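Local coordinates for putative type VI secretion protein (Escherichia coli, PDB 6SKI), which probably acts as a phospholipase toxin of the type VI secretion system, an alpha/beta-hydrolase-like effector loaded onto the VgrG spike, at residues Asn101-Gln113 against Gln119-Ile131. Numbering follows the deposited sequence.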
loop_
_atom_site.group_PDB
_atom_site.type_symbol
_atom_site.label_atom_id
_atom_site.label_comp_id
_atom_site.label_asym_id
_atom_site.label_seq_id
_atom_site.Cartn_x
_atom_site.Cartn_y
_atom_site.Cartn_z
ATOM N N ASN A 101 5.282 -5.119 -4.940
ATOM C CA ASN A 101 6.681 -4.741 -4.849
ATOM C C ASN A 101 7.085 -4.402 -3.426
ATOM O O ASN A 101 8.280 -4.410 -3.117
ATOM C CB ASN A 101 6.964 -3.547 -5.761
ATOM C CG ASN A 101 7.260 -3.960 -7.180
ATOM O OD1 ASN A 101 7.508 -5.129 -7.457
ATOM N ND2 ASN A 101 7.226 -3.002 -8.093
ATOM N N ILE A 102 6.116 -4.131 -2.552
ATOM C CA ILE A 102 6.416 -3.952 -1.139
ATOM C C ILE A 102 6.791 -5.285 -0.511
ATOM O O ILE A 102 7.677 -5.355 0.346
ATOM C CB ILE A 102 5.224 -3.292 -0.425
ATOM C CG1 ILE A 102 4.966 -1.907 -1.011
ATOM C CG2 ILE A 102 5.473 -3.200 1.064
ATOM C CD1 ILE A 102 6.144 -0.983 -0.893
ATOM N N HIS A 103 6.144 -6.365 -0.946
ATOM C CA HIS A 103 6.539 -7.700 -0.513
ATOM C C HIS A 103 7.990 -7.989 -0.876
ATOM O O HIS A 103 8.766 -8.481 -0.051
ATOM C CB HIS A 103 5.616 -8.740 -1.142
ATOM C CG HIS A 103 5.967 -10.150 -0.789
ATOM N ND1 HIS A 103 6.767 -10.937 -1.588
ATOM C CD2 HIS A 103 5.614 -10.921 0.265
ATOM C CE1 HIS A 103 6.904 -12.127 -1.033
ATOM N NE2 HIS A 103 6.211 -12.145 0.091
ATOM N N TRP A 104 8.375 -7.677 -2.111
ATOM C CA TRP A 104 9.727 -7.975 -2.565
ATOM C C TRP A 104 10.746 -7.058 -1.907
ATOM O O TRP A 104 11.868 -7.481 -1.615
ATOM C CB TRP A 104 9.797 -7.863 -4.084
ATOM C CG TRP A 104 8.950 -8.869 -4.775
ATOM C CD1 TRP A 104 7.937 -8.622 -5.644
ATOM C CD2 TRP A 104 9.037 -10.292 -4.653
ATOM N NE1 TRP A 104 7.382 -9.799 -6.072
ATOM C CE2 TRP A 104 8.042 -10.841 -5.478
ATOM C CE3 TRP A 104 9.862 -11.153 -3.927
ATOM C CZ2 TRP A 104 7.848 -12.211 -5.598
ATOM C CZ3 TRP A 104 9.668 -12.510 -4.047
ATOM C CH2 TRP A 104 8.669 -13.028 -4.875
ATOM N N LEU A 105 10.380 -5.798 -1.676
ATOM C CA LEU A 105 11.266 -4.901 -0.945
ATOM C C LEU A 105 11.460 -5.377 0.486
ATOM O O LEU A 105 12.563 -5.274 1.034
ATOM C CB LEU A 105 10.703 -3.484 -0.965
ATOM C CG LEU A 105 10.925 -2.665 -2.232
ATOM C CD1 LEU A 105 10.117 -1.392 -2.159
ATOM C CD2 LEU A 105 12.386 -2.359 -2.450
ATOM N N ASN A 106 10.402 -5.891 1.111
ATOM C CA ASN A 106 10.521 -6.461 2.447
ATOM C C ASN A 106 11.438 -7.676 2.439
ATOM O O ASN A 106 12.310 -7.818 3.303
ATOM C CB ASN A 106 9.135 -6.822 2.980
ATOM C CG ASN A 106 9.148 -7.174 4.447
ATOM O OD1 ASN A 106 9.243 -6.303 5.306
ATOM N ND2 ASN A 106 9.044 -8.460 4.744
ATOM N N ILE A 107 11.252 -8.571 1.466
ATOM C CA ILE A 107 12.100 -9.757 1.368
ATOM C C ILE A 107 13.550 -9.370 1.111
ATOM O O ILE A 107 14.473 -10.047 1.578
ATOM C CB ILE A 107 11.565 -10.702 0.272
ATOM C CG1 ILE A 107 10.172 -11.222 0.630
ATOM C CG2 ILE A 107 12.517 -11.858 0.042
ATOM C CD1 ILE A 107 9.983 -11.531 2.095
ATOM N N LEU A 108 13.778 -8.267 0.402
ATOM C CA LEU A 108 15.121 -7.868 0.009
ATOM C C LEU A 108 15.750 -6.858 0.953
ATOM O O LEU A 108 16.974 -6.699 0.934
ATOM C CB LEU A 108 15.107 -7.277 -1.403
ATOM C CG LEU A 108 14.979 -8.263 -2.557
ATOM C CD1 LEU A 108 14.816 -7.512 -3.859
ATOM C CD2 LEU A 108 16.189 -9.166 -2.608
ATOM N N TYR A 109 14.947 -6.166 1.753
ATOM C CA TYR A 109 15.477 -5.298 2.794
ATOM C C TYR A 109 16.400 -6.101 3.692
ATOM O O TYR A 109 15.986 -7.106 4.276
ATOM C CB TYR A 109 14.328 -4.708 3.602
ATOM C CG TYR A 109 14.696 -3.546 4.488
ATOM C CD1 TYR A 109 14.803 -2.267 3.977
ATOM C CD2 TYR A 109 14.920 -3.728 5.841
ATOM C CE1 TYR A 109 15.122 -1.208 4.788
ATOM C CE2 TYR A 109 15.242 -2.675 6.658
ATOM C CZ TYR A 109 15.344 -1.417 6.125
ATOM O OH TYR A 109 15.669 -0.357 6.934
ATOM N N HIS A 110 17.650 -5.674 3.784
ATOM C CA HIS A 110 18.625 -6.424 4.554
ATOM C C HIS A 110 18.250 -6.405 6.032
ATOM O O HIS A 110 18.175 -5.325 6.632
ATOM C CB HIS A 110 20.020 -5.841 4.360
ATOM C CG HIS A 110 21.085 -6.580 5.102
ATOM N ND1 HIS A 110 21.852 -5.992 6.084
ATOM C CD2 HIS A 110 21.505 -7.864 5.016
ATOM C CE1 HIS A 110 22.701 -6.881 6.567
ATOM N NE2 HIS A 110 22.511 -8.025 5.936
ATOM N N PRO A 111 18.001 -7.558 6.647
ATOM C CA PRO A 111 17.717 -7.575 8.084
ATOM C C PRO A 111 18.961 -7.819 8.922
ATOM O O PRO A 111 19.820 -8.626 8.554
ATOM C CB PRO A 111 16.716 -8.723 8.205
ATOM C CG PRO A 111 17.218 -9.707 7.191
ATOM C CD PRO A 111 17.836 -8.897 6.058
ATOM N N ASP A 112 19.073 -7.124 10.045
ATOM C CA ASP A 112 20.124 -7.381 11.017
ATOM C C ASP A 112 19.507 -8.062 12.229
ATOM O O ASP A 112 18.500 -7.589 12.764
ATOM C CB ASP A 112 20.825 -6.087 11.425
ATOM C CG ASP A 112 21.900 -5.679 10.441
ATOM O OD1 ASP A 112 22.934 -6.373 10.366
ATOM O OD2 ASP A 112 21.710 -4.669 9.734
ATOM N N GLN A 113 20.101 -9.179 12.652
ATOM C CA GLN A 113 19.589 -9.922 13.799
ATOM C C GLN A 113 20.568 -9.863 14.964
ATOM O O GLN A 113 20.206 -9.373 16.033
ATOM C CB GLN A 113 19.290 -11.365 13.390
ATOM C CG GLN A 113 17.943 -11.549 12.728
ATOM C CD GLN A 113 17.613 -13.003 12.489
ATOM O OE1 GLN A 113 18.503 -13.844 12.398
ATOM N NE2 GLN A 113 16.326 -13.308 12.387
ATOM N N GLN A 119 29.815 -3.415 14.543
ATOM C CA GLN A 119 28.721 -2.909 13.724
ATOM C C GLN A 119 28.073 -1.701 14.389
ATOM O O GLN A 119 27.555 -1.801 15.506
ATOM C CB GLN A 119 27.695 -4.010 13.486
ATOM C CG GLN A 119 26.642 -3.647 12.467
ATOM C CD GLN A 119 25.762 -4.816 12.108
ATOM O OE1 GLN A 119 26.160 -5.971 12.240
ATOM N NE2 GLN A 119 24.554 -4.526 11.652
ATOM N N THR A 120 28.094 -0.563 13.698
ATOM C CA THR A 120 27.514 0.676 14.197
ATOM C C THR A 120 26.281 1.104 13.412
ATOM O O THR A 120 25.788 2.218 13.612
ATOM C CB THR A 120 28.556 1.796 14.180
ATOM O OG1 THR A 120 29.415 1.635 13.046
ATOM C CG2 THR A 120 29.388 1.765 15.449
ATOM N N SER A 121 25.782 0.259 12.517
ATOM C CA SER A 121 24.535 0.524 11.818
ATOM C C SER A 121 23.828 -0.799 11.587
ATOM O O SER A 121 24.438 -1.764 11.123
ATOM C CB SER A 121 24.762 1.239 10.483
ATOM O OG SER A 121 25.824 2.169 10.569
ATOM N N ALA A 122 22.537 -0.831 11.902
ATOM C CA ALA A 122 21.750 -2.046 11.803
ATOM C C ALA A 122 20.423 -1.727 11.138
ATOM O O ALA A 122 19.961 -0.586 11.144
ATOM C CB ALA A 122 21.511 -2.681 13.174
ATOM N N GLN A 123 19.815 -2.756 10.559
ATOM C CA GLN A 123 18.529 -2.627 9.894
ATOM C C GLN A 123 17.599 -3.727 10.370
ATOM O O GLN A 123 17.989 -4.895 10.429
ATOM C CB GLN A 123 18.676 -2.697 8.378
ATOM C CG GLN A 123 18.941 -1.371 7.717
ATOM C CD GLN A 123 19.047 -1.497 6.222
ATOM O OE1 GLN A 123 18.833 -2.570 5.664
ATOM N NE2 GLN A 123 19.371 -0.398 5.560
ATOM N N ILE A 124 16.372 -3.347 10.707
ATOM C CA ILE A 124 15.295 -4.279 10.985
ATOM C C ILE A 124 14.106 -3.838 10.150
ATOM O O ILE A 124 14.010 -2.683 9.732
ATOM C CB ILE A 124 14.935 -4.339 12.483
ATOM C CG1 ILE A 124 14.307 -3.025 12.936
ATOM C CG2 ILE A 124 16.162 -4.649 13.313
ATOM C CD1 ILE A 124 13.905 -3.018 14.381
ATOM N N LYS A 125 13.199 -4.771 9.890
ATOM C CA LYS A 125 12.145 -4.514 8.926
ATOM C C LYS A 125 10.799 -4.946 9.478
ATOM O O LYS A 125 10.706 -5.805 10.357
ATOM C CB LYS A 125 12.424 -5.201 7.584
ATOM C CG LYS A 125 12.615 -6.696 7.634
ATOM C CD LYS A 125 13.297 -7.155 6.362
ATOM C CE LYS A 125 13.238 -8.651 6.191
ATOM N NZ LYS A 125 14.259 -9.098 5.208
ATOM N N THR A 126 9.758 -4.318 8.949
ATOM C CA THR A 126 8.395 -4.491 9.412
ATOM C C THR A 126 7.467 -4.490 8.210
ATOM O O THR A 126 7.656 -3.720 7.268
ATOM C CB THR A 126 8.000 -3.368 10.368
ATOM O OG1 THR A 126 9.026 -3.185 11.352
ATOM C CG2 THR A 126 6.727 -3.702 11.046
ATOM N N TYR A 127 6.457 -5.352 8.248
ATOM C CA TYR A 127 5.507 -5.484 7.151
ATOM C C TYR A 127 4.102 -5.229 7.670
ATOM O O TYR A 127 3.640 -5.914 8.587
ATOM C CB TYR A 127 5.598 -6.866 6.508
ATOM C CG TYR A 127 4.651 -7.050 5.350
ATOM C CD1 TYR A 127 4.992 -6.622 4.076
ATOM C CD2 TYR A 127 3.417 -7.654 5.527
ATOM C CE1 TYR A 127 4.130 -6.788 3.016
ATOM C CE2 TYR A 127 2.550 -7.821 4.475
ATOM C CZ TYR A 127 2.911 -7.388 3.223
ATOM O OH TYR A 127 2.043 -7.559 2.170
ATOM N N ILE A 128 3.427 -4.249 7.080
ATOM C CA ILE A 128 2.032 -3.953 7.371
ATOM C C ILE A 128 1.216 -4.260 6.124
ATOM O O ILE A 128 1.592 -3.868 5.015
ATOM C CB ILE A 128 1.848 -2.488 7.812
ATOM C CG1 ILE A 128 2.723 -2.183 9.027
ATOM C CG2 ILE A 128 0.403 -2.210 8.145
ATOM C CD1 ILE A 128 4.004 -1.462 8.691
ATOM N N SER A 129 0.100 -4.959 6.307
ATOM C CA SER A 129 -0.709 -5.391 5.181
ATOM C C SER A 129 -1.553 -4.231 4.658
ATOM O O SER A 129 -1.514 -3.112 5.173
ATOM C CB SER A 129 -1.585 -6.574 5.581
ATOM O OG SER A 129 -2.404 -6.250 6.689
ATOM N N GLY A 130 -2.320 -4.499 3.607
ATOM C CA GLY A 130 -3.144 -3.471 3.016
ATOM C C GLY A 130 -4.455 -3.272 3.747
ATOM O O GLY A 130 -4.894 -4.103 4.538
ATOM N N ILE A 131 -5.086 -2.133 3.462
ATOM C CA ILE A 131 -6.332 -1.780 4.133
ATOM C C ILE A 131 -7.433 -2.771 3.783
ATOM O O ILE A 131 -8.160 -3.248 4.662
ATOM C CB ILE A 131 -6.733 -0.336 3.784
ATOM C CG1 ILE A 131 -5.550 0.605 4.008
ATOM C CG2 ILE A 131 -7.927 0.096 4.606
ATOM C CD1 ILE A 131 -5.850 2.047 3.689
#
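D112 and Q123 meet through their backbones and through one carboxylate. D112 N donates to Q123 O, while Q123 N returns a bond to D112 OD2 (2.8 Å), close to the carboxylate plane, on the anti side. The other oxygen, D112 OD1, accepts from Q119 NE2 at 2.8 Å, the donor standing 73° out of the carboxylate plane. Q119 NE2 also donates to S121 O, so two acceptors fix the rotation of this amide.

The second polar group is the K125 ammonium at the C-terminal end of helix 101-108. K125 NZ bonds Y109 O at 2.8 Å, nearly in line with the carbonyl, and N106 O more weakly. N106 O in the last turn of the helix and Y109 O just beyond it would probably favour the ammonium. The P111 ring lies alongside the K125 chain, pointing the same way, with P111 CG 3.6 Å from K125 NZ.

Packing on the rings of Y109 and Y127 makes up the rest. The Q123 amide is stacked over one face of the Y109 ring, planes 16° apart, whereas K125 CB approaches Y109 CD2 obliquely at 3.4 Å. Y109 OH bonds D192. The N106 side chain crosses that of Y127 at about a right angle, its OD1 3.9 Å from Y127 CB, and I102 CG2 makes a loose apolar contact with Y127 CE1 (4.3 Å).

Helix 101-108 and the strand that follows it run nearly antiparallel at 156°, their axes 8.9 Å apart. Strand 121-128 pairs in parallel with strand 22-43 of the central mixed sheet, and the helix packs beside that sheet, consistent with the alpha/beta-hydrolase clan of the family. F42 touches I102, L105 and N106, helix 416-431 packs on L105, and helix 156-178 meets T126 and I128.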